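PDB 2GU0: nonstructural protein 2, which probably binds single-stranded RNA and hydrolyses nucleoside and RNA 5'-triphosphates as an octamer, taking part in viral genome replication, packaging and viroplasm formation. Local coordinates for residues 164-169 / 203-208; 214-219 / 232-237; 221-226 / 257-262. All coordinates share one frame; numbering follows the deposited sequence.

Contact 1 of 3, residues 164-169 / 203-208; sequences FTITKL and AAYIRY
I166 meets Y205 and I206 where helix 196-209 lies against the antiparallel five-stranded sheet of the HIT-like C-terminal domain. The evidence for helix-on-sheet packing, rather than any backbone pairing, is the spacing: the nearest CA atoms, I166 CA and I206 CA, stand 9.6 Å apart, no hydrogen bond crosses, and only 75 Å² is buried, counting both sides. The CB bonds of all three residues point at the opposing segment, so the gap is bridged by side chains alone. From the strand, a single methyl does the reaching. With CG1 of I166 anti to its carbonyl carbon (chi1 -59°) and the chain extended beyond it (chi2 -177°), CD1 is carried across to the helix. There it meets the short branch of I206: CD1 of I166 lies 3.8 Å from CG2 of I206, and the two side chains cross obliquely. The longer branch of I206 takes another course; its CG1 stands between the backbone N and the carbonyl carbon (chi1 57°), and its CD1 reaches A215 on strand 213-216. I206 therefore divides its two branches between two strands of the same sheet. Y205 takes a looser part beside it. Its ring lies oblique to the ethyl end of I166 and also stacks with Y159 of strand 157-160, the neighbour of 164-170. A204 and R207 of the same helix pack on helix 293-307. The longer of the two contacts made by the I166 methyl runs from CD1 of I166 to CE2 of Y205, at 4.4 Å.

Contact 2 of 3, residues 214-219 / 232-237; sequences AAISHG and MSHAER
H218 and H234 bring the two backbones to their nearest approach, 8.4 Å between H218 CA and H234 CA, where strand 213-216 runs out into a loop beside helix 231-243. I216 reaches over from the strand: its CD1 lies 3.6 Å from CB of H234 and 3.7 Å from CG of H234, touching the root of the imidazole while the side chains cross at about a right angle. CG1 of I216 sits between its backbone N and carbonyl carbon (chi1 63°), which aims the extended ethyl arm at the helix. The loop joins the two strands of a beta hairpin, 213-216 and 222-227, in the sheet of the HIT-like domain, and carries H218 and G219, predicted to bind ATP. The H218 and H234 rings meet at their margins, neither lying over the other's face: CE1 of H218 is 3.8 Å from ND1 of H234, which lies in the plane of the H218 ring, and the ring planes are 29° apart. No hydrogen bond links the imidazoles. Around H218 the loop makes an ST turn, in which OG of S217 accepts from N of G219 at 3.0 Å. W266 of helix 264-275 packs on both I216 and H234, and its NE1 hydrogen-bonds O of S217.

Contact 3 of 3, residues 221-226 / 257-262; sequences RHWRLV and GDMAFV
W223 and V262 mark the nearest backbone approach, with W223 CA 8.2 Å from V262 CA, between strand 222-227 and an irregular loop that leads into helix 264-275. The loop is shaped by a type I turn from M259 to V262, closed by a 3.0 Å bond from N of V262 to O of M259, and the turn presents three apolar side chains to one tryptophan of the HIT-like sheet. F261 makes the central contact, a T-shaped stack in which its edge points at the face of the indole: the planes stand at 81°, and the centroids of the F261 ring and the five-membered ring of W223 are 5.0 Å apart. CZ of F261 is the leading atom, 3.5 Å from CD2 of W223, so it sits over the middle of the fused system. The F261 side chain is directed there by a chi1 of 65°, which places CG between the backbone N and the carbonyl carbon. M259 and V262 approach the indole obliquely at different places. CG of M259 lies 3.6 Å from CZ2 of W223 on the six-membered ring, whereas CG2 of V262 is 3.9 Å from NE1 of W223 on the five-membered ring. The opposite face of the indole, toward its rim, is met by the backbone C of R221. F261 also meets F202 edge-to-face. NE1 of W223 has a weak hydrogen bond to O of D256, just ahead of the loop segment. With no hydrogen bond or salt bridge across, cohesion here rests on apolar and aromatic contact, consistent with the indole being held against the loop by shape and ring contacts, while the CB bond of H222, the predicted active-site residue, points away from the loop.

All three contacts reach the same antiparallel sheet, yet they differ in burial and chemistry. Contact 3, the most extensive and aromatic, is buried at every touching residue; contacts 1 and 2 each have one partly exposed partner, Y205 and H218. Contact 1 is the slightest and purely apolar in its closest approach, while contact 2 mixes an aliphatic arm with two imidazoles. Contact 2 includes H218 and G219 of the predicted nucleotide site, and contact 3 carries R224 of it. Contacts 1 and 3 merge into one layer: F164 packs on M259 and F261, and A203 on F261. Contacts 2 and 3 share paired strands, with a probable bond from I216 N to R224 O (3.0 Å), and their segments interleave in sequence.

Contact 1 of 3, residues 164-169 / 203-208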
loop_
_atom_site.group_PDB
_atom_site.type_symbol
_atom_site.label_atom_id
_atom_site.label_comp_id
_atom_site.label_asym_id
_atom_site.label_seq_id
_atom_site.Cartn_x
_atom_site.Cartn_y
_atom_site.Cartn_z
ATOM N N PHE A 164 -9.137 -28.607 -36.038
ATOM C CA PHE A 164 -8.843 -27.183 -35.968
ATOM C C PHE A 164 -8.753 -26.622 -34.563
ATOM O O PHE A 164 -9.113 -27.283 -33.587
ATOM C CB PHE A 164 -9.905 -26.383 -36.715
ATOM C CG PHE A 164 -10.265 -26.943 -38.051
ATOM C CD1 PHE A 164 -11.209 -27.959 -38.156
ATOM C CD2 PHE A 164 -9.694 -26.426 -39.208
ATOM C CE1 PHE A 164 -11.587 -28.453 -39.392
ATOM C CE2 PHE A 164 -10.057 -26.903 -40.441
ATOM C CZ PHE A 164 -11.014 -27.927 -40.541
ATOM N N THR A 165 -8.286 -25.379 -34.482
ATOM C CA THR A 165 -8.173 -24.669 -33.223
ATOM C C THR A 165 -8.405 -23.193 -33.486
ATOM O O THR A 165 -7.819 -22.628 -34.402
ATOM C CB THR A 165 -6.781 -24.847 -32.602
ATOM O OG1 THR A 165 -6.592 -26.217 -32.235
ATOM C CG2 THR A 165 -6.643 -23.989 -31.360
ATOM N N ILE A 166 -9.271 -22.560 -32.705
ATOM C CA ILE A 166 -9.511 -21.132 -32.881
ATOM C C ILE A 166 -8.887 -20.384 -31.705
ATOM O O ILE A 166 -9.166 -20.688 -30.556
ATOM C CB ILE A 166 -11.020 -20.804 -32.940
ATOM C CG1 ILE A 166 -11.679 -21.541 -34.095
ATOM C CG2 ILE A 166 -11.218 -19.317 -33.158
ATOM C CD1 ILE A 166 -13.142 -21.203 -34.247
ATOM N N THR A 167 -8.029 -19.417 -31.991
ATOM C CA THR A 167 -7.378 -18.644 -30.939
ATOM C C THR A 167 -7.693 -17.168 -31.081
ATOM O O THR A 167 -7.793 -16.659 -32.190
ATOM C CB THR A 167 -5.868 -18.819 -30.995
ATOM O OG1 THR A 167 -5.435 -18.676 -32.349
ATOM C CG2 THR A 167 -5.470 -20.197 -30.465
ATOM N N LYS A 168 -7.848 -16.474 -29.961
ATOM C CA LYS A 168 -8.172 -15.054 -30.013
ATOM C C LYS A 168 -6.967 -14.126 -30.176
ATOM O O LYS A 168 -6.016 -14.185 -29.407
ATOM C CB LYS A 168 -8.970 -14.653 -28.769
ATOM C CG LYS A 168 -9.021 -13.161 -28.534
ATOM C CD LYS A 168 -9.933 -12.815 -27.382
ATOM C CE LYS A 168 -11.377 -12.775 -27.823
ATOM N NZ LYS A 168 -11.573 -11.727 -28.870
ATOM N N LEU A 169 -7.027 -13.275 -31.195
ATOM C CA LEU A 169 -5.976 -12.306 -31.478
ATOM C C LEU A 169 -6.457 -10.973 -30.927
ATOM O O LEU A 169 -7.296 -10.284 -31.529
ATOM C CB LEU A 169 -5.719 -12.215 -32.987
ATOM C CG LEU A 169 -5.087 -13.499 -33.531
ATOM C CD1 LEU A 169 -4.921 -13.460 -35.037
ATOM C CD2 LEU A 169 -3.751 -13.680 -32.858
ATOM N N ALA A 203 -17.387 -25.459 -40.486
ATOM C CA ALA A 203 -17.963 -24.371 -41.277
ATOM C C ALA A 203 -19.258 -23.905 -40.633
ATOM O O ALA A 203 -19.519 -22.706 -40.520
ATOM C CB ALA A 203 -18.236 -24.854 -42.698
ATOM N N ALA A 204 -20.066 -24.875 -40.218
ATOM C CA ALA A 204 -21.331 -24.601 -39.565
ATOM C C ALA A 204 -21.039 -24.070 -38.174
ATOM O O ALA A 204 -21.715 -23.168 -37.695
ATOM C CB ALA A 204 -22.153 -25.869 -39.475
ATOM N N TYR A 205 -20.018 -24.625 -37.527
ATOM C CA TYR A 205 -19.664 -24.175 -36.192
ATOM C C TYR A 205 -19.360 -22.688 -36.159
ATOM O O TYR A 205 -19.871 -21.981 -35.297
ATOM C CB TYR A 205 -18.451 -24.920 -35.633
ATOM C CG TYR A 205 -18.082 -24.433 -34.249
ATOM C CD1 TYR A 205 -18.699 -24.954 -33.121
ATOM C CD2 TYR A 205 -17.192 -23.367 -34.076
ATOM C CE1 TYR A 205 -18.447 -24.422 -31.848
ATOM C CE2 TYR A 205 -16.935 -22.824 -32.811
ATOM C CZ TYR A 205 -17.568 -23.356 -31.708
ATOM O OH TYR A 205 -17.344 -22.813 -30.471
ATOM N N ILE A 206 -18.530 -22.201 -37.075
ATOM C CA ILE A 206 -18.204 -20.780 -37.043
ATOM C C ILE A 206 -19.309 -19.880 -37.578
ATOM O O ILE A 206 -19.313 -18.676 -37.318
ATOM C CB ILE A 206 -16.882 -20.448 -37.791
ATOM C CG1 ILE A 206 -16.953 -20.924 -39.239
ATOM C CG2 ILE A 206 -15.694 -21.067 -37.059
ATOM C CD1 ILE A 206 -15.720 -20.572 -40.038
ATOM N N ARG A 207 -20.252 -20.445 -38.323
ATOM C CA ARG A 207 -21.332 -19.614 -38.833
ATOM C C ARG A 207 -22.193 -19.182 -37.668
ATOM O O ARG A 207 -22.601 -18.027 -37.584
ATOM C CB ARG A 207 -22.189 -20.360 -39.840
ATOM C CG ARG A 207 -21.731 -20.232 -41.271
ATOM C CD ARG A 207 -22.932 -20.182 -42.209
ATOM N NE ARG A 207 -23.260 -18.812 -42.595
ATOM C CZ ARG A 207 -24.451 -18.413 -43.029
ATOM N NH1 ARG A 207 -25.454 -19.278 -43.132
ATOM N NH2 ARG A 207 -24.633 -17.143 -43.370
ATOM N N TYR A 208 -22.451 -20.113 -36.757
ATOM C CA TYR A 208 -23.270 -19.816 -35.592
ATOM C C TYR A 208 -22.504 -19.108 -34.455
ATOM O O TYR A 208 -23.052 -18.225 -33.793
ATOM C CB TYR A 208 -23.920 -21.108 -35.081
ATOM C CG TYR A 208 -24.781 -20.910 -33.862
ATOM C CD1 TYR A 208 -26.046 -20.333 -33.960
ATOM C CD2 TYR A 208 -24.312 -21.257 -32.600
ATOM C CE1 TYR A 208 -26.822 -20.105 -32.823
ATOM C CE2 TYR A 208 -25.075 -21.035 -31.463
ATOM C CZ TYR A 208 -26.327 -20.457 -31.575
ATOM O OH TYR A 208 -27.065 -20.225 -30.436
#

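Contact 2 of 3, residues 214-219 / 232-237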
loop_
_atom_site.group_PDB
_atom_site.type_symbol
_atom_site.label_atom_id
_atom_site.label_comp_id
_atom_site.label_asym_id
_atom_site.label_seq_id
_atom_site.Cartn_x
_atom_site.Cartn_y
_atom_site.Cartn_z
ATOM N N ALA A 214 -15.842 -13.539 -41.165
ATOM C CA ALA A 214 -15.620 -14.286 -42.393
ATOM C C ALA A 214 -14.203 -14.832 -42.301
ATOM O O ALA A 214 -13.260 -14.090 -42.051
ATOM C CB ALA A 214 -15.755 -13.373 -43.603
ATOM N N ALA A 215 -14.064 -16.136 -42.481
ATOM C CA ALA A 215 -12.765 -16.771 -42.414
ATOM C C ALA A 215 -12.088 -16.624 -43.761
ATOM O O ALA A 215 -12.580 -17.143 -44.768
ATOM C CB ALA A 215 -12.929 -18.227 -42.068
ATOM N N ILE A 216 -10.965 -15.909 -43.777
ATOM C CA ILE A 216 -10.216 -15.686 -45.009
ATOM C C ILE A 216 -8.823 -16.309 -44.953
ATOM O O ILE A 216 -8.411 -16.853 -43.927
ATOM C CB ILE A 216 -10.053 -14.179 -45.300
ATOM C CG1 ILE A 216 -9.246 -13.519 -44.190
ATOM C CG2 ILE A 216 -11.412 -13.514 -45.414
ATOM C CD1 ILE A 216 -9.055 -12.027 -44.377
ATOM N N SER A 217 -8.109 -16.242 -46.070
ATOM C CA SER A 217 -6.751 -16.755 -46.140
ATOM C C SER A 217 -5.901 -15.841 -46.991
ATOM O O SER A 217 -6.316 -15.431 -48.072
ATOM C CB SER A 217 -6.705 -18.147 -46.745
ATOM O OG SER A 217 -5.356 -18.519 -46.989
ATOM N N HIS A 218 -4.710 -15.521 -46.491
ATOM C CA HIS A 218 -3.786 -14.665 -47.211
ATOM C C HIS A 218 -2.906 -15.544 -48.102
ATOM O O HIS A 218 -1.841 -15.124 -48.539
ATOM C CB HIS A 218 -2.908 -13.879 -46.236
ATOM C CG HIS A 218 -3.674 -12.998 -45.294
ATOM N ND1 HIS A 218 -4.578 -12.050 -45.725
ATOM C CD2 HIS A 218 -3.636 -12.893 -43.941
ATOM C CE1 HIS A 218 -5.062 -11.399 -44.681
ATOM N NE2 HIS A 218 -4.508 -11.891 -43.587
ATOM N N GLY A 219 -3.352 -16.769 -48.361
ATOM C CA GLY A 219 -2.581 -17.662 -49.206
ATOM C C GLY A 219 -1.988 -18.880 -48.519
ATOM O O GLY A 219 -1.858 -19.935 -49.139
ATOM N N MET A 232 -13.450 -6.028 -47.047
ATOM C CA MET A 232 -12.881 -5.256 -48.155
ATOM C C MET A 232 -11.382 -5.040 -47.946
ATOM O O MET A 232 -10.562 -5.522 -48.723
ATOM C CB MET A 232 -13.567 -3.893 -48.279
ATOM C CG MET A 232 -14.849 -3.902 -49.096
ATOM S SD MET A 232 -14.593 -4.335 -50.832
ATOM C CE MET A 232 -13.927 -2.793 -51.418
ATOM N N SER A 233 -11.041 -4.307 -46.889
ATOM C CA SER A 233 -9.655 -4.011 -46.539
ATOM C C SER A 233 -8.696 -5.160 -46.791
ATOM O O SER A 233 -7.710 -5.010 -47.502
ATOM C CB SER A 233 -9.576 -3.614 -45.073
ATOM O OG SER A 233 -10.455 -2.540 -44.822
ATOM N N HIS A 234 -8.978 -6.302 -46.185
ATOM C CA HIS A 234 -8.138 -7.473 -46.353
ATOM C C HIS A 234 -8.133 -7.888 -47.812
ATOM O O HIS A 234 -7.163 -8.464 -48.304
ATOM C CB HIS A 234 -8.669 -8.613 -45.490
ATOM C CG HIS A 234 -8.527 -8.365 -44.024
ATOM N ND1 HIS A 234 -7.363 -8.627 -43.337
ATOM C CD2 HIS A 234 -9.388 -7.839 -43.123
ATOM C CE1 HIS A 234 -7.512 -8.273 -42.074
ATOM N NE2 HIS A 234 -8.732 -7.792 -41.917
ATOM N N ALA A 235 -9.232 -7.593 -48.498
ATOM C CA ALA A 235 -9.354 -7.931 -49.905
ATOM C C ALA A 235 -8.435 -7.028 -50.710
ATOM O O ALA A 235 -7.779 -7.484 -51.639
ATOM C CB ALA A 235 -10.793 -7.763 -50.363
ATOM N N GLU A 236 -8.386 -5.750 -50.345
ATOM C CA GLU A 236 -7.534 -4.791 -51.037
ATOM C C GLU A 236 -6.060 -5.111 -50.802
ATOM O O GLU A 236 -5.270 -5.148 -51.745
ATOM C CB GLU A 236 -7.837 -3.377 -50.559
ATOM C CG GLU A 236 -9.314 -3.054 -50.546
ATOM C CD GLU A 236 -9.585 -1.562 -50.548
ATOM O OE1 GLU A 236 -8.881 -0.825 -49.821
ATOM O OE2 GLU A 236 -10.511 -1.127 -51.271
ATOM N N ARG A 237 -5.698 -5.336 -49.541
ATOM C CA ARG A 237 -4.324 -5.672 -49.181
ATOM C C ARG A 237 -3.819 -6.824 -50.032
ATOM O O ARG A 237 -2.758 -6.735 -50.647
ATOM C CB ARG A 237 -4.227 -6.106 -47.719
ATOM C CG ARG A 237 -4.229 -5.012 -46.675
ATOM C CD ARG A 237 -4.180 -5.676 -45.304
ATOM N NE ARG A 237 -3.889 -4.756 -44.210
ATOM C CZ ARG A 237 -3.660 -5.149 -42.961
ATOM N NH1 ARG A 237 -3.691 -6.444 -42.662
ATOM N NH2 ARG A 237 -3.393 -4.258 -42.015
#

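Contact 3 of 3, residues 221-226 / 257-262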
loop_
_atom_site.group_PDB
_atom_site.type_symbol
_atom_site.label_atom_id
_atom_site.label_comp_id
_atom_site.label_asym_id
_atom_site.label_seq_id
_atom_site.Cartn_x
_atom_site.Cartn_y
_atom_site.Cartn_z
ATOM N N ARG A 221 -1.722 -21.803 -45.192
ATOM C CA ARG A 221 -2.692 -22.770 -44.683
ATOM C C ARG A 221 -3.121 -22.479 -43.246
ATOM O O ARG A 221 -2.993 -23.326 -42.361
ATOM C CB ARG A 221 -2.148 -24.194 -44.774
ATOM C CG ARG A 221 -1.997 -24.714 -46.193
ATOM C CD ARG A 221 -1.410 -26.118 -46.187
ATOM N NE ARG A 221 -2.350 -27.087 -45.635
ATOM C CZ ARG A 221 -2.025 -28.321 -45.261
ATOM N NH1 ARG A 221 -0.773 -28.750 -45.375
ATOM N NH2 ARG A 221 -2.961 -29.131 -44.781
ATOM N N HIS A 222 -3.600 -21.262 -43.023
ATOM C CA HIS A 222 -4.111 -20.833 -41.730
ATOM C C HIS A 222 -5.096 -19.723 -42.073
ATOM O O HIS A 222 -4.995 -19.106 -43.131
ATOM C CB HIS A 222 -2.982 -20.372 -40.781
ATOM C CG HIS A 222 -2.457 -18.996 -41.047
ATOM N ND1 HIS A 222 -1.198 -18.768 -41.561
ATOM C CD2 HIS A 222 -2.995 -17.773 -40.815
ATOM C CE1 HIS A 222 -0.982 -17.466 -41.630
ATOM N NE2 HIS A 222 -2.055 -16.838 -41.181
ATOM N N TRP A 223 -6.058 -19.471 -41.199
ATOM C CA TRP A 223 -7.086 -18.487 -41.510
ATOM C C TRP A 223 -7.392 -17.447 -40.446
ATOM O O TRP A 223 -7.223 -17.675 -39.251
ATOM C CB TRP A 223 -8.365 -19.237 -41.886
ATOM C CG TRP A 223 -8.114 -20.263 -42.932
ATOM C CD1 TRP A 223 -8.201 -20.092 -44.275
ATOM C CD2 TRP A 223 -7.606 -21.583 -42.728
ATOM N NE1 TRP A 223 -7.774 -21.219 -44.927
ATOM C CE2 TRP A 223 -7.401 -22.152 -44.000
ATOM C CE3 TRP A 223 -7.295 -22.339 -41.591
ATOM C CZ2 TRP A 223 -6.897 -23.445 -44.176
ATOM C CZ3 TRP A 223 -6.790 -23.629 -41.761
ATOM C CH2 TRP A 223 -6.595 -24.169 -43.050
ATOM N N ARG A 224 -7.861 -16.294 -40.900
ATOM C CA ARG A 224 -8.201 -15.217 -39.991
ATOM C C ARG A 224 -9.696 -14.878 -40.061
ATOM O O ARG A 224 -10.237 -14.627 -41.133
ATOM C CB ARG A 224 -7.347 -13.978 -40.313
ATOM C CG ARG A 224 -7.394 -12.896 -39.237
ATOM C CD ARG A 224 -6.318 -11.835 -39.430
ATOM N NE ARG A 224 -4.982 -12.371 -39.194
ATOM C CZ ARG A 224 -4.132 -11.908 -38.275
ATOM N NH1 ARG A 224 -4.474 -10.892 -37.486
ATOM N NH2 ARG A 224 -2.924 -12.459 -38.157
ATOM N N LEU A 225 -10.360 -14.913 -38.910
ATOM C CA LEU A 225 -11.774 -14.565 -38.820
ATOM C C LEU A 225 -11.797 -13.049 -38.679
ATOM O O LEU A 225 -11.320 -12.517 -37.676
ATOM C CB LEU A 225 -12.419 -15.209 -37.585
ATOM C CG LEU A 225 -12.674 -16.714 -37.685
ATOM C CD1 LEU A 225 -13.092 -17.258 -36.347
ATOM C CD2 LEU A 225 -13.748 -16.980 -38.719
ATOM N N VAL A 226 -12.330 -12.357 -39.684
ATOM C CA VAL A 226 -12.379 -10.903 -39.657
ATOM C C VAL A 226 -13.805 -10.392 -39.721
ATOM O O VAL A 226 -14.705 -11.110 -40.151
ATOM C CB VAL A 226 -11.569 -10.307 -40.824
ATOM C CG1 VAL A 226 -10.126 -10.758 -40.719
ATOM C CG2 VAL A 226 -12.150 -10.749 -42.162
ATOM N N GLY A 257 -6.230 -23.591 -49.424
ATOM C CA GLY A 257 -6.382 -24.832 -48.692
ATOM C C GLY A 257 -7.699 -25.410 -49.177
ATOM O O GLY A 257 -8.035 -26.569 -48.919
ATOM N N ASP A 258 -8.436 -24.571 -49.907
ATOM C CA ASP A 258 -9.739 -24.908 -50.461
ATOM C C ASP A 258 -10.585 -25.580 -49.385
ATOM O O ASP A 258 -11.142 -26.663 -49.577
ATOM C CB ASP A 258 -9.570 -25.819 -51.676
ATOM C CG ASP A 258 -10.758 -25.757 -52.610
ATOM O OD1 ASP A 258 -11.227 -24.632 -52.891
ATOM O OD2 ASP A 258 -11.217 -26.827 -53.069
ATOM N N MET A 259 -10.665 -24.911 -48.240
ATOM C CA MET A 259 -11.418 -25.410 -47.103
ATOM C C MET A 259 -12.866 -24.954 -47.147
ATOM O O MET A 259 -13.159 -23.782 -47.370
ATOM C CB MET A 259 -10.769 -24.940 -45.805
ATOM C CG MET A 259 -9.417 -25.566 -45.523
ATOM S SD MET A 259 -9.514 -27.349 -45.284
ATOM C CE MET A 259 -10.000 -27.454 -43.639
ATOM N N ALA A 260 -13.764 -25.897 -46.909
ATOM C CA ALA A 260 -15.193 -25.640 -46.937
ATOM C C ALA A 260 -15.688 -24.428 -46.160
ATOM O O ALA A 260 -16.720 -23.858 -46.501
ATOM C CB ALA A 260 -15.926 -26.875 -46.453
ATOM N N PHE A 261 -14.962 -24.032 -45.120
ATOM C CA PHE A 261 -15.391 -22.923 -44.280
ATOM C C PHE A 261 -14.938 -21.545 -44.718
ATOM O O PHE A 261 -15.366 -20.547 -44.140
ATOM C CB PHE A 261 -14.956 -23.177 -42.833
ATOM C CG PHE A 261 -13.468 -23.208 -42.644
ATOM C CD1 PHE A 261 -12.758 -22.032 -42.427
ATOM C CD2 PHE A 261 -12.771 -24.415 -42.717
ATOM C CE1 PHE A 261 -11.383 -22.051 -42.292
ATOM C CE2 PHE A 261 -11.384 -24.449 -42.581
ATOM C CZ PHE A 261 -10.689 -23.264 -42.369
ATOM N N VAL A 262 -14.081 -21.471 -45.733
ATOM C CA VAL A 262 -13.610 -20.172 -46.190
ATOM C C VAL A 262 -14.753 -19.387 -46.808
ATOM O O VAL A 262 -15.528 -19.919 -47.594
ATOM C CB VAL A 262 -12.481 -20.311 -47.214
ATOM C CG1 VAL A 262 -12.120 -18.947 -47.782
ATOM C CG2 VAL A 262 -11.270 -20.937 -46.548
#